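Local coordinates for protein D-lactate dehydrogenase (Fermentative) (Pseudomonas aeruginosa, PDB 6ABJ) that catalyses the NAD-dependent interconversion of pyruvate and D-lactate, probably working in fermentation as an allosteric tetramer, at residues A93-H97 with V98-A102; L205-D208 with A209-E213; A252-A256 with A257-E261. All coordinates share one frame; numbering follows the deposited sequence.

Interaction 1. Residues A93-H97 with V98-A102. With ACT (acetate ion), chain D.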
ATOM      1  N   ALA B  93     -28.517   8.341  11.870  1.00 33.81           N
ATOM      2  CA  ALA B  93     -29.695   8.888  11.246  1.00 33.55           C
ATOM      3  C   ALA B  93     -30.485   7.788  10.589  1.00 38.24           C
ATOM      4  O   ALA B  93     -31.726   7.751  10.701  1.00 34.31           O
ATOM      5  CB  ALA B  93     -29.322   9.982  10.254  1.00 36.52           C
ATOM      6  N   GLY B  94     -29.787   6.871   9.898  1.00 37.14           N
ATOM      7  CA  GLY B  94     -30.475   5.867   9.108  1.00 38.19           C
ATOM      8  C   GLY B  94     -31.020   4.749   9.975  1.00 39.01           C
ATOM      9  O   GLY B  94     -30.525   4.504  11.084  1.00 38.02           O
ATOM     10  N   TYR B  95     -32.037   4.082   9.454  1.00 40.79           N
ATOM     11  CA  TYR B  95     -32.751   3.004  10.190  1.00 45.59           C
ATOM     12  C   TYR B  95     -33.303   1.898   9.274  1.00 49.63           C
ATOM     13  O   TYR B  95     -34.265   1.234   9.649  1.00 45.01           O
ATOM     14  CB  TYR B  95     -33.898   3.571  11.032  1.00 40.19           C
ATOM     15  CG  TYR B  95     -34.778   4.509  10.314  1.00 38.76           C
ATOM     16  CD1 TYR B  95     -35.811   4.055   9.454  1.00 38.68           C
ATOM     17  CD2 TYR B  95     -34.604   5.881  10.478  1.00 38.53           C
ATOM     18  CE1 TYR B  95     -36.604   4.955   8.783  1.00 39.28           C
ATOM     19  CE2 TYR B  95     -35.405   6.786   9.807  1.00 39.25           C
ATOM     20  CZ  TYR B  95     -36.410   6.313   9.006  1.00 40.09           C
ATOM     21  OH  TYR B  95     -37.156   7.219   8.392  1.00 42.86           O
ATOM     22  N   ASN B  96     -32.622   1.647   8.135  1.00 49.95           N
ATOM     23  CA  ASN B  96     -33.078   0.628   7.174  1.00 53.36           C
ATOM     24  C   ASN B  96     -33.100  -0.752   7.763  1.00 48.47           C
ATOM     25  O   ASN B  96     -33.944  -1.566   7.413  1.00 53.03           O
ATOM     26  CB  ASN B  96     -32.145   0.566   5.962  1.00 60.24           C
ATOM     27  CG  ASN B  96     -32.305   1.751   5.039  1.00 65.35           C
ATOM     28  OD1 ASN B  96     -33.393   2.326   4.906  1.00 65.43           O
ATOM     29  ND2 ASN B  96     -31.211   2.111   4.365  1.00 72.51           N
ATOM     30  N   HIS B  97     -32.102  -1.015   8.596  1.00 47.17           N
ATOM     31  CA  HIS B  97     -31.965  -2.235   9.394  1.00 41.24           C
ATOM     32  C   HIS B  97     -33.086  -2.537  10.437  1.00 40.67           C
ATOM     33  O   HIS B  97     -33.061  -3.607  11.089  1.00 38.36           O
ATOM     34  CB  HIS B  97     -30.625  -2.206  10.124  1.00 42.49           C
ATOM     35  CG  HIS B  97     -30.412  -1.002  11.041  1.00 40.95           C
ATOM     36  ND1 HIS B  97     -30.658   0.314  10.679  1.00 38.79           N
ATOM     37  CD2 HIS B  97     -29.895  -0.945  12.296  1.00 42.66           C
ATOM     38  CE1 HIS B  97     -30.285   1.112  11.658  1.00 38.54           C
ATOM     39  NE2 HIS B  97     -29.810   0.375  12.650  1.00 38.14           N
ATOM     40  N   VAL B  98     -34.006  -1.603  10.633  1.00 40.82           N
ATOM     41  CA  VAL B  98     -35.080  -1.786  11.647  1.00 40.23           C
ATOM     42  C   VAL B  98     -36.383  -2.179  11.007  1.00 39.36           C
ATOM     43  O   VAL B  98     -36.908  -1.473  10.156  1.00 39.13           O
ATOM     44  CB  VAL B  98     -35.327  -0.482  12.465  1.00 42.58           C
ATOM     45  CG1 VAL B  98     -36.292  -0.757  13.609  1.00 46.36           C
ATOM     46  CG2 VAL B  98     -34.018   0.060  13.031  1.00 42.91           C
ATOM     47  N   ASP B  99     -36.960  -3.292  11.425  1.00 40.10           N
ATOM     48  CA  ASP B  99     -38.363  -3.575  11.034  1.00 39.64           C
ATOM     49  C   ASP B  99     -39.342  -2.765  11.934  1.00 40.88           C
ATOM     50  O   ASP B  99     -39.620  -3.174  13.042  1.00 39.42           O
ATOM     51  CB  ASP B  99     -38.632  -5.089  11.162  1.00 39.94           C
ATOM     52  CG  ASP B  99     -40.027  -5.482  10.662  1.00 43.24           C
ATOM     53  OD1 ASP B  99     -40.887  -4.587  10.350  1.00 42.43           O
ATOM     54  OD2 ASP B  99     -40.273  -6.715  10.650  1.00 44.75           O
ATOM     55  N   LEU B 100     -39.804  -1.610  11.458  1.00 37.90           N
ATOM     56  CA  LEU B 100     -40.519  -0.637  12.303  1.00 39.71           C
ATOM     57  C   LEU B 100     -41.905  -1.130  12.600  1.00 40.32           C
ATOM     58  O   LEU B 100     -42.434  -0.866  13.647  1.00 42.99           O
ATOM     59  CB  LEU B 100     -40.617   0.718  11.603  1.00 37.90           C
ATOM     60  CG  LEU B 100     -39.308   1.513  11.406  1.00 36.76           C
ATOM     61  CD1 LEU B 100     -39.486   2.655  10.417  1.00 35.83           C
ATOM     62  CD2 LEU B 100     -38.817   2.031  12.735  1.00 37.94           C
ATOM     63  N   ALA B 101     -42.518  -1.806  11.627  1.00 40.89           N
ATOM     64  CA  ALA B 101     -43.828  -2.430  11.779  1.00 40.50           C
ATOM     65  C   ALA B 101     -43.801  -3.449  12.896  1.00 39.27           C
ATOM     66  O   ALA B 101     -44.679  -3.463  13.768  1.00 40.24           O
ATOM     67  CB  ALA B 101     -44.273  -3.080  10.470  1.00 39.42           C
ATOM     68  N   ALA B 102     -42.774  -4.246  12.920  1.00 37.33           N
ATOM     69  CA  ALA B 102     -42.581  -5.210  13.986  1.00 38.74           C
ATOM     70  C   ALA B 102     -42.317  -4.505  15.336  1.00 39.34           C
ATOM     71  O   ALA B 102     -42.864  -4.891  16.356  1.00 41.08           O
ATOM     72  CB  ALA B 102     -41.450  -6.195  13.632  1.00 39.90           C
TER
HETATM   73  C   ACT D 401     -26.394   6.049   8.524  1.00 38.60           C
HETATM   74  O   ACT D 401     -26.985   5.444   7.603  1.00 36.61           O
HETATM   75  OXT ACT D 401     -26.901   7.033   9.103  1.00 52.01           O
HETATM   76  CH3 ACT D 401     -25.034   5.578   8.946  1.00 37.60           C
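The turn running from Tyr95 to Val98 is entered through Gly94, whose N donates to OXT of the acetate ion over 3.0 Å. The ion, probably from the crystallisation liquor, also bonds to Tyr116 OH, and its place is consistent with the substrate carboxylate being held by backbone N-H groups of this loop, as in relatives. Next, Tyr95 O accepts from Val98 N at 3.0 Å and closes a type I beta turn, the N-H coming from well above the carbonyl plane. With chi1 at 48°, the phenol stands between its own backbone N and carbonyl carbon and lies crosswise to Leu100, so that CD1 of the leucine reaches Tyr95 CE1 at 4.0 Å. This loop joins strand 87-90 of the five-stranded parallel sheet to helix 100-105. The side chain of Asn96, within the turn, touches Arg250. Beyond it, the imidazole of His97 carries Val98 CG2 over one face, a CH-pi contact 4.0 Å from the ring centroid and 6° off the normal, while Gly94 O lies at the ring edge, in plane. After the turn, Asp99 N-caps the helix, its OD1 taking Ala102 N at 3.2 Å from above the carboxylate plane.

Interaction 2. Residues L205-D208 with A209-E213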
ATOM      1  N   LEU B 205     -30.135  26.779 -11.324  1.00 33.34           N
ATOM      2  CA  LEU B 205     -30.469  26.419 -12.667  1.00 32.29           C
ATOM      3  C   LEU B 205     -31.079  25.052 -12.700  1.00 30.84           C
ATOM      4  O   LEU B 205     -31.128  24.362 -11.710  1.00 32.60           O
ATOM      5  CB  LEU B 205     -29.287  26.551 -13.640  1.00 32.56           C
ATOM      6  CG  LEU B 205     -27.842  26.065 -13.334  1.00 33.18           C
ATOM      7  CD1 LEU B 205     -27.638  25.174 -12.085  1.00 30.48           C
ATOM      8  CD2 LEU B 205     -27.071  25.608 -14.518  1.00 30.13           C
ATOM      9  N   ALA B 206     -31.572  24.644 -13.861  1.00 31.43           N
ATOM     10  CA  ALA B 206     -32.102  23.312 -14.024  1.00 30.85           C
ATOM     11  C   ALA B 206     -31.045  22.203 -13.785  1.00 32.58           C
ATOM     12  O   ALA B 206     -29.869  22.389 -14.071  1.00 30.11           O
ATOM     13  CB  ALA B 206     -32.680  23.168 -15.412  1.00 32.94           C
ATOM     14  N   LEU B 207     -31.496  21.059 -13.272  1.00 30.72           N
ATOM     15  CA  LEU B 207     -30.617  19.950 -12.950  1.00 31.96           C
ATOM     16  C   LEU B 207     -29.762  19.631 -14.191  1.00 30.74           C
ATOM     17  O   LEU B 207     -28.553  19.382 -14.046  1.00 29.63           O
ATOM     18  CB  LEU B 207     -31.404  18.724 -12.526  1.00 31.77           C
ATOM     19  CG  LEU B 207     -30.709  17.425 -12.260  1.00 33.01           C
ATOM     20  CD1 LEU B 207     -29.582  17.584 -11.236  1.00 34.19           C
ATOM     21  CD2 LEU B 207     -31.676  16.351 -11.822  1.00 36.66           C
ATOM     22  N   ASP B 208     -30.398  19.550 -15.338  1.00 32.03           N
ATOM     23  CA  ASP B 208     -29.698  19.078 -16.522  1.00 31.52           C
ATOM     24  C   ASP B 208     -28.604  20.050 -16.977  1.00 30.27           C
ATOM     25  O   ASP B 208     -27.521  19.621 -17.322  1.00 28.91           O
ATOM     26  CB  ASP B 208     -30.671  18.715 -17.622  1.00 33.15           C
ATOM     27  CG  ASP B 208     -31.338  17.363 -17.396  1.00 33.20           C
ATOM     28  OD1 ASP B 208     -30.826  16.478 -16.657  1.00 39.85           O
ATOM     29  OD2 ASP B 208     -32.373  17.141 -17.997  1.00 36.34           O
ATOM     30  N   ALA B 209     -28.851  21.334 -16.764  1.00 30.29           N
ATOM     31  CA  ALA B 209     -27.888  22.341 -17.081  1.00 29.20           C
ATOM     32  C   ALA B 209     -26.748  22.363 -16.053  1.00 28.24           C
ATOM     33  O   ALA B 209     -25.578  22.477 -16.432  1.00 26.71           O
ATOM     34  CB  ALA B 209     -28.567  23.662 -17.127  1.00 30.10           C
ATOM     35  N   LEU B 210     -27.081  22.164 -14.771  1.00 26.49           N
ATOM     36  CA  LEU B 210     -26.054  21.960 -13.757  1.00 26.70           C
ATOM     37  C   LEU B 210     -25.099  20.832 -14.135  1.00 26.64           C
ATOM     38  O   LEU B 210     -23.865  20.993 -14.062  1.00 29.43           O
ATOM     39  CB  LEU B 210     -26.669  21.706 -12.396  1.00 26.96           C
ATOM     40  CG  LEU B 210     -25.692  21.588 -11.232  1.00 26.96           C
ATOM     41  CD1 LEU B 210     -26.416  22.056  -9.946  1.00 27.73           C
ATOM     42  CD2 LEU B 210     -25.249  20.174 -11.087  1.00 26.45           C
ATOM     43  N   LEU B 211     -25.640  19.708 -14.554  1.00 24.82           N
ATOM     44  CA  LEU B 211     -24.852  18.551 -14.855  1.00 26.06           C
ATOM     45  C   LEU B 211     -23.962  18.832 -16.085  1.00 25.18           C
ATOM     46  O   LEU B 211     -22.738  18.495 -16.115  1.00 23.32           O
ATOM     47  CB  LEU B 211     -25.743  17.365 -15.026  1.00 26.87           C
ATOM     48  CG  LEU B 211     -26.396  16.776 -13.745  1.00 28.11           C
ATOM     49  CD1 LEU B 211     -27.389  15.686 -14.103  1.00 28.24           C
ATOM     50  CD2 LEU B 211     -25.420  16.229 -12.770  1.00 27.47           C
ATOM     51  N   ALA B 212     -24.528  19.451 -17.089  1.00 26.41           N
ATOM     52  CA  ALA B 212     -23.699  19.742 -18.300  1.00 27.86           C
ATOM     53  C   ALA B 212     -22.606  20.829 -18.042  1.00 26.47           C
ATOM     54  O   ALA B 212     -21.567  20.783 -18.662  1.00 28.80           O
ATOM     55  CB  ALA B 212     -24.597  20.185 -19.411  1.00 27.99           C
ATOM     56  N   GLU B 213     -22.783  21.718 -17.074  1.00 25.54           N
ATOM     57  CA  GLU B 213     -21.902  22.839 -16.918  1.00 26.41           C
ATOM     58  C   GLU B 213     -20.838  22.638 -15.861  1.00 25.76           C
ATOM     59  O   GLU B 213     -19.843  23.351 -15.865  1.00 27.28           O
ATOM     60  CB  GLU B 213     -22.699  24.112 -16.574  1.00 25.76           C
ATOM     61  CG  GLU B 213     -23.602  24.616 -17.741  1.00 26.41           C
ATOM     62  CD  GLU B 213     -24.476  25.798 -17.479  1.00 29.78           C
ATOM     63  OE1 GLU B 213     -24.097  26.583 -16.650  1.00 30.36           O
ATOM     64  OE2 GLU B 213     -25.522  25.970 -18.197  1.00 27.79           O
TER
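The flat carboxylate of Glu213 receives a methyl of Leu205 over one face: CD2 lies 3.8 Å from Glu213 OE1 and nearly as close to the other two atoms of the group. Glu213 OE1 also forms a salt bridge with Arg203, which would help keep the carboxylate ionised. The second flat group, the carboxylate of Asp208, stands on the exposed side of the helix and has a long, weak ion pair with Arg235. Asp208 and Glu213 belong to helix 207-213 of the Rossmann fold, and Leu205 lies just before it; the helix follows the edge strand 203-204 and leads into strand 216-219 on the far side of strands 185-189 and 162-166.

Leu205 folds back over the first turn. Its CG sits between the backbone N and the carbonyl carbon (chi1 44°), which brings both methyls down on the helix: CD2 meets Leu210 N at 3.5 Å and Ala209 CB at 3.6 Å, and CD1 meets Leu210 CB at 3.6 Å, the two leucines crossing at about a right angle. Ala206 is the N-cap residue. Its O accepts Leu210 N at 2.9 Å in an almost straight bond, with a weak second donor in Ala209 N. Leu207 and Leu210 both pack on Tyr189 and Ile166, joining the helix to the sheet. One turn along, Leu207 CD1 touches Leu211 CD1 at 4.1 Å, and Leu211 CG rests 3.4 Å from Leu207 O, the carbonyl that also takes Leu211 N at 3.0 Å.

Interaction 3. Residues A252-A256 with A257-E261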
ATOM      1  N   ALA B 252     -28.096   5.375  -2.366  1.00 39.57           N
ATOM      2  CA  ALA B 252     -29.074   5.109  -3.422  1.00 42.53           C
ATOM      3  C   ALA B 252     -29.293   6.303  -4.343  1.00 38.54           C
ATOM      4  O   ALA B 252     -30.087   6.209  -5.266  1.00 40.77           O
ATOM      5  CB  ALA B 252     -30.427   4.619  -2.804  1.00 40.20           C
ATOM      6  N   LEU B 253     -28.652   7.446  -4.076  1.00 37.70           N
ATOM      7  CA  LEU B 253     -28.736   8.613  -5.016  1.00 35.99           C
ATOM      8  C   LEU B 253     -28.106   8.303  -6.337  1.00 37.64           C
ATOM      9  O   LEU B 253     -28.355   8.955  -7.349  1.00 38.47           O
ATOM     10  CB  LEU B 253     -28.107   9.870  -4.405  1.00 35.29           C
ATOM     11  CG  LEU B 253     -28.766  10.476  -3.184  1.00 39.34           C
ATOM     12  CD1 LEU B 253     -28.012  11.682  -2.652  1.00 39.35           C
ATOM     13  CD2 LEU B 253     -30.237  10.890  -3.422  1.00 40.51           C
ATOM     14  N   VAL B 254     -27.264   7.265  -6.362  1.00 39.08           N
ATOM     15  CA  VAL B 254     -26.540   6.949  -7.549  1.00 41.09           C
ATOM     16  C   VAL B 254     -26.711   5.465  -7.916  1.00 38.43           C
ATOM     17  O   VAL B 254     -26.907   4.624  -7.045  1.00 43.55           O
ATOM     18  CB  VAL B 254     -25.052   7.328  -7.289  1.00 44.57           C
ATOM     19  CG1 VAL B 254     -24.291   6.166  -6.730  1.00 42.69           C
ATOM     20  CG2 VAL B 254     -24.427   7.750  -8.574  1.00 48.92           C
ATOM     21  N   ASN B 255     -26.663   5.175  -9.197  1.00 35.87           N
ATOM     22  CA  ASN B 255     -26.651   3.829  -9.674  1.00 40.71           C
ATOM     23  C   ASN B 255     -25.214   3.442  -9.912  1.00 38.14           C
ATOM     24  O   ASN B 255     -24.663   3.655 -10.974  1.00 35.23           O
ATOM     25  CB  ASN B 255     -27.456   3.668 -10.981  1.00 40.68           C
ATOM     26  CG  ASN B 255     -27.631   2.221 -11.386  1.00 46.98           C
ATOM     27  OD1 ASN B 255     -27.163   1.293 -10.704  1.00 51.32           O
ATOM     28  ND2 ASN B 255     -28.242   2.013 -12.542  1.00 47.19           N
ATOM     29  N   ALA B 256     -24.644   2.816  -8.905  1.00 39.91           N
ATOM     30  CA  ALA B 256     -23.207   2.537  -8.902  1.00 40.71           C
ATOM     31  C   ALA B 256     -22.767   1.746 -10.085  1.00 42.18           C
ATOM     32  O   ALA B 256     -21.708   1.978 -10.682  1.00 41.45           O
ATOM     33  CB  ALA B 256     -22.838   1.826  -7.616  1.00 40.15           C
ATOM     34  N   ALA B 257     -23.621   0.823 -10.507  1.00 43.89           N
ATOM     35  CA  ALA B 257     -23.341   0.044 -11.664  1.00 40.01           C
ATOM     36  C   ALA B 257     -23.054   0.882 -12.884  1.00 36.18           C
ATOM     37  O   ALA B 257     -22.222   0.519 -13.653  1.00 33.29           O
ATOM     38  CB  ALA B 257     -24.505  -0.961 -11.933  1.00 43.55           C
ATOM     39  N   ALA B 258     -23.804   1.967 -13.102  1.00 35.35           N
ATOM     40  CA  ALA B 258     -23.596   2.880 -14.265  1.00 33.02           C
ATOM     41  C   ALA B 258     -22.292   3.741 -14.192  1.00 32.56           C
ATOM     42  O   ALA B 258     -21.739   4.192 -15.188  1.00 32.38           O
ATOM     43  CB  ALA B 258     -24.786   3.856 -14.328  1.00 35.41           C
ATOM     44  N   LEU B 259     -21.798   3.923 -12.976  1.00 31.88           N
ATOM     45  CA  LEU B 259     -20.547   4.673 -12.774  1.00 30.28           C
ATOM     46  C   LEU B 259     -19.358   3.964 -13.407  1.00 28.33           C
ATOM     47  O   LEU B 259     -18.451   4.602 -13.885  1.00 27.35           O
ATOM     48  CB  LEU B 259     -20.303   4.849 -11.302  1.00 30.42           C
ATOM     49  CG  LEU B 259     -21.273   5.675 -10.443  1.00 31.14           C
ATOM     50  CD1 LEU B 259     -20.937   5.592  -8.998  1.00 35.77           C
ATOM     51  CD2 LEU B 259     -21.246   7.083 -10.880  1.00 32.02           C
ATOM     52  N   ILE B 260     -19.384   2.642 -13.433  1.00 30.19           N
ATOM     53  CA  ILE B 260     -18.283   1.867 -13.919  1.00 29.99           C
ATOM     54  C   ILE B 260     -17.979   2.159 -15.363  1.00 31.40           C
ATOM     55  O   ILE B 260     -16.841   2.351 -15.754  1.00 28.17           O
ATOM     56  CB  ILE B 260     -18.568   0.376 -13.723  1.00 31.96           C
ATOM     57  CG1 ILE B 260     -18.467   0.060 -12.236  1.00 35.46           C
ATOM     58  CG2 ILE B 260     -17.589  -0.499 -14.461  1.00 29.58           C
ATOM     59  CD1 ILE B 260     -19.004  -1.289 -11.886  1.00 38.95           C
ATOM     60  N   GLU B 261     -18.974   2.062 -16.224  1.00 32.77           N
ATOM     61  CA  GLU B 261     -18.711   2.239 -17.626  1.00 33.00           C
ATOM     62  C   GLU B 261     -18.253   3.663 -17.925  1.00 31.59           C
ATOM     63  O   GLU B 261     -17.388   3.844 -18.777  1.00 30.61           O
ATOM     64  CB  GLU B 261     -19.938   1.798 -18.473  1.00 39.50           C
ATOM     65  CG  GLU B 261     -20.039   0.261 -18.528  1.00 48.47           C
ATOM     66  CD  GLU B 261     -18.734  -0.460 -18.960  1.00 54.59           C
ATOM     67  OE1 GLU B 261     -18.138  -0.111 -20.015  1.00 61.88           O
ATOM     68  OE2 GLU B 261     -18.285  -1.407 -18.265  1.00 53.16           O
TER
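Val254 and Leu259 meet through their branched ends, crossing at about a right angle: Val254 CG2 lies 4.0 Å from Leu259 CD2, while Val254 CG1 comes to a similar distance from the other leucine methyl. The leucine also bends back over Ala256, its CB sitting 3.3 Å from Ala256 O and its CD1 lying 4.4 Å from Ala256 CB. On another side of the same turn, Ala258 CB rests against Asn255 O. The amide of Asn255 extends alongside Ala257, with OD1 3.7 Å from Ala257 CB; CG stands anti to the backbone N (chi1 -171°), and the amide is turned with OD1 toward Ala257.

Two backbone bonds shape this turn. Asn255 O accepts Ala258 N at 2.8 Å, the donor standing 44° out of the carbonyl plane, and Ala256 O receives Leu259 N in a weak bond of 3.0 Å. Both run from residue i to i+3, as the loop turns into the helix.

Further out, backbone bonds from Leu253 and Asn255 to Ile231 hold the incoming loop, and Val254 also packs on the Ile231 side chain. Ala258 and Leu259 lean on Leu236 of helix 233-238, and Leu259 reaches Leu268 and Leu271 of the next strand. Ala256 and Ile260 face Val296 of helix 295-302. The loop and helix thus join strand 243-247 to its parallel neighbour 268-273, a beta-alpha-beta crossover of the Rossmann fold whose strand ends lead to the NADH-binding residues Thr248 and Asp274, each about 11 Å from Val254 between side chains.

Interactions 2 and 3 flank the seven-stranded sheet of the NAD-binding domain, whereas interaction 1 lies at the five-stranded sheet. The nearest atoms of interactions 1 and 3 are about 8 Å apart, and Asn96 touches Arg250, just ahead of residues 252-256. Interactions 2 and 3 are about 9 Å apart at their nearest atoms and share helix 233-238 as a neighbour, interaction 2 through Arg235 and Thr238, interaction 3 through Leu236 and Ala233. The nearest atoms of interactions 1 and 2 are about 22 Å apart. All three lie at some remove from the cofactor site, empty in this chain: between side chains, His97 is about 11 Å from Phe314, as far as Val254 from its NADH-binding neighbours, and Leu210 about 9 Å from Asp190.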